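Local atomic coordinates of uncharacterized protein PA2218 (Pseudomonas aeruginosa, PDB entry 2HDW), a protein that is uncharacterized but has an alpha/beta hydrolase fold and probably acts as a hydrolase. Residues A[264-269]-A[346-351]. Numbering follows the deposited sequence.
Sequences HDYYMT and DLYDRL
A buried cluster of three tyrosines, Tyr266, Tyr267 and Tyr348, joins the end of helix 258-267 to the short, weakly bonded helix 346-349, which follows the outermost strand 334-339 of the central sheet. Tyr348 drives its ring edge onto the face of Tyr266 in a T-shaped pair, with centroids 5.0 Å apart and planes at 75°. Within this pair CD2 of Tyr348 comes nearest, 3.5 Å from CD2 of Tyr266, nearer the rim of that ring than its middle. The next edge carbon of Tyr348, CE2, lies 3.8 Å from CZ of Tyr267, whose ring approaches obliquely. Both phenol ends meet there: Tyr267 OH and Tyr348 OH are 3.5 Å apart, a weak hydrogen bond, and Tyr267 OH has another weak partner in Asn279. The ring of Tyr266 reaches across and presents a face to Tyr348 because chi1 (176°) turns CG away from the backbone N. Asp349 lies at the edge of the same ring, its OD2 3.9 Å from Tyr266 CE1 and the carboxylate nearly perpendicular to the ring. Its OD1 forms a salt bridge with Arg271, and OD2 is also hydrogen-bonded close by in sequence. Beyond the cluster, Tyr348 also meets the ring of His344 and touches Cys179. This is aromatic packing between helix 258-267, which lies between strands 197-201 and 309-314, and the helical turn after the last strand of an alpha/beta hydrolase fold.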
loop_
_atom_site.group_PDB
_atom_site.type_symbol
_atom_site.label_atom_id
_atom_site.label_comp_id
_atom_site.label_asym_id
_atom_site.label_seq_id
_atom_site.Cartn_x
_atom_site.Cartn_y
_atom_site.Cartn_z
ATOM N N HIS A 264 -9.722 7.138 -12.242
ATOM C CA HIS A 264 -11.161 6.928 -12.318
ATOM C C HIS A 264 -11.470 5.634 -13.065
ATOM O O HIS A 264 -12.289 4.832 -12.623
ATOM C CB HIS A 264 -11.844 8.092 -13.044
ATOM C CG HIS A 264 -13.255 7.797 -13.448
ATOM N ND1 HIS A 264 -13.567 6.977 -14.511
ATOM C CD2 HIS A 264 -14.436 8.168 -12.902
ATOM C CE1 HIS A 264 -14.880 6.853 -14.601
ATOM N NE2 HIS A 264 -15.431 7.567 -13.636
ATOM N N ASP A 265 -10.812 5.433 -14.201
ATOM C CA ASP A 265 -11.054 4.235 -14.997
ATOM C C ASP A 265 -10.746 2.954 -14.244
ATOM O O ASP A 265 -11.266 1.893 -14.573
ATOM C CB ASP A 265 -10.251 4.288 -16.292
ATOM C CG ASP A 265 -10.753 5.362 -17.234
ATOM O OD1 ASP A 265 -11.876 5.865 -17.016
ATOM O OD2 ASP A 265 -10.033 5.699 -18.190
ATOM N N TYR A 266 -9.899 3.049 -13.229
ATOM C CA TYR A 266 -9.570 1.869 -12.443
ATOM C C TYR A 266 -10.508 1.735 -11.245
ATOM O O TYR A 266 -11.194 0.721 -11.076
ATOM C CB TYR A 266 -8.129 1.940 -11.934
ATOM C CG TYR A 266 -7.779 0.781 -11.028
ATOM C CD1 TYR A 266 -7.545 -0.493 -11.550
ATOM C CD2 TYR A 266 -7.751 0.940 -9.643
ATOM C CE1 TYR A 266 -7.296 -1.583 -10.712
ATOM C CE2 TYR A 266 -7.509 -0.141 -8.797
ATOM C CZ TYR A 266 -7.283 -1.395 -9.337
ATOM O OH TYR A 266 -7.057 -2.462 -8.499
ATOM N N TYR A 267 -10.533 2.779 -10.420
ATOM C CA TYR A 267 -11.332 2.798 -9.199
ATOM C C TYR A 267 -12.840 2.959 -9.351
ATOM O O TYR A 267 -13.594 2.577 -8.457
ATOM C CB TYR A 267 -10.822 3.904 -8.267
ATOM C CG TYR A 267 -9.481 3.629 -7.619
ATOM C CD1 TYR A 267 -9.333 2.605 -6.682
ATOM C CD2 TYR A 267 -8.362 4.409 -7.929
ATOM C CE1 TYR A 267 -8.099 2.361 -6.065
ATOM C CE2 TYR A 267 -7.125 4.173 -7.320
ATOM C CZ TYR A 267 -7.002 3.149 -6.390
ATOM O OH TYR A 267 -5.779 2.906 -5.795
ATOM N N MET A 268 -13.295 3.515 -10.466
ATOM C CA MET A 268 -14.729 3.731 -10.621
ATOM C C MET A 268 -15.406 3.048 -11.807
ATOM O O MET A 268 -16.396 3.543 -12.345
ATOM C CB MET A 268 -15.016 5.235 -10.623
ATOM C CG MET A 268 -14.773 5.894 -9.253
ATOM S SD MET A 268 -15.918 5.322 -7.984
ATOM C CE MET A 268 -17.192 6.630 -8.112
ATOM N N THR A 269 -14.853 1.913 -12.218
ATOM C CA THR A 269 -15.433 1.117 -13.288
ATOM C C THR A 269 -15.246 -0.313 -12.811
ATOM O O THR A 269 -14.566 -0.555 -11.812
ATOM C CB THR A 269 -14.697 1.267 -14.638
ATOM O OG1 THR A 269 -13.452 0.558 -14.587
ATOM C CG2 THR A 269 -14.446 2.734 -14.962
ATOM N N ASP A 346 -1.019 1.355 -14.901
ATOM C CA ASP A 346 -0.616 0.140 -15.612
ATOM C C ASP A 346 -0.040 -0.895 -14.652
ATOM O O ASP A 346 -0.243 -2.098 -14.831
ATOM C CB ASP A 346 0.455 0.429 -16.668
ATOM C CG ASP A 346 -0.124 0.880 -17.988
ATOM O OD1 ASP A 346 -1.319 0.622 -18.254
ATOM O OD2 ASP A 346 0.636 1.486 -18.769
ATOM N N LEU A 347 0.695 -0.431 -13.644
ATOM C CA LEU A 347 1.309 -1.350 -12.686
ATOM C C LEU A 347 0.371 -1.774 -11.564
ATOM O O LEU A 347 0.800 -2.358 -10.571
ATOM C CB LEU A 347 2.600 -0.742 -12.106
ATOM C CG LEU A 347 3.897 -1.023 -12.890
ATOM C CD1 LEU A 347 3.739 -0.593 -14.343
ATOM C CD2 LEU A 347 5.068 -0.293 -12.247
ATOM N N TYR A 348 -0.913 -1.477 -11.730
ATOM C CA TYR A 348 -1.927 -1.861 -10.752
ATOM C C TYR A 348 -2.432 -3.265 -11.088
ATOM O O TYR A 348 -2.493 -4.146 -10.224
ATOM C CB TYR A 348 -3.124 -0.898 -10.811
ATOM C CG TYR A 348 -3.059 0.317 -9.904
ATOM C CD1 TYR A 348 -1.844 0.785 -9.400
ATOM C CD2 TYR A 348 -4.221 1.025 -9.581
ATOM C CE1 TYR A 348 -1.786 1.928 -8.593
ATOM C CE2 TYR A 348 -4.175 2.168 -8.783
ATOM C CZ TYR A 348 -2.953 2.613 -8.293
ATOM O OH TYR A 348 -2.900 3.746 -7.512
ATOM N N ASP A 349 -2.782 -3.472 -12.355
ATOM C CA ASP A 349 -3.343 -4.752 -12.777
ATOM C C ASP A 349 -2.928 -5.292 -14.145
ATOM O O ASP A 349 -3.417 -6.346 -14.549
ATOM C CB ASP A 349 -4.871 -4.655 -12.740
ATOM C CG ASP A 349 -5.410 -3.602 -13.702
ATOM O OD1 ASP A 349 -4.605 -2.789 -14.201
ATOM O OD2 ASP A 349 -6.634 -3.580 -13.964
ATOM N N ARG A 350 -2.056 -4.593 -14.865
ATOM C CA ARG A 350 -1.646 -5.076 -16.183
ATOM C C ARG A 350 -0.534 -6.116 -16.084
ATOM O O ARG A 350 0.620 -5.787 -15.800
ATOM C CB ARG A 350 -1.184 -3.920 -17.074
ATOM C CG ARG A 350 -2.242 -2.865 -17.374
ATOM C CD ARG A 350 -3.491 -3.453 -18.023
ATOM N NE ARG A 350 -4.326 -2.412 -18.621
ATOM C CZ ARG A 350 -5.644 -2.497 -18.763
ATOM N NH1 ARG A 350 -6.288 -3.580 -18.347
ATOM N NH2 ARG A 350 -6.321 -1.500 -19.315
ATOM N N LEU A 351 -0.891 -7.374 -16.329
ATOM C CA LEU A 351 0.059 -8.480 -16.256
ATOM C C LEU A 351 1.236 -8.352 -17.214
ATOM O O LEU A 351 2.330 -8.839 -16.933
ATOM C CB LEU A 351 -0.666 -9.805 -16.503
ATOM C CG LEU A 351 -1.105 -10.574 -15.249
ATOM C CD1 LEU A 351 0.135 -11.095 -14.544
ATOM C CD2 LEU A 351 -1.923 -9.687 -14.315
#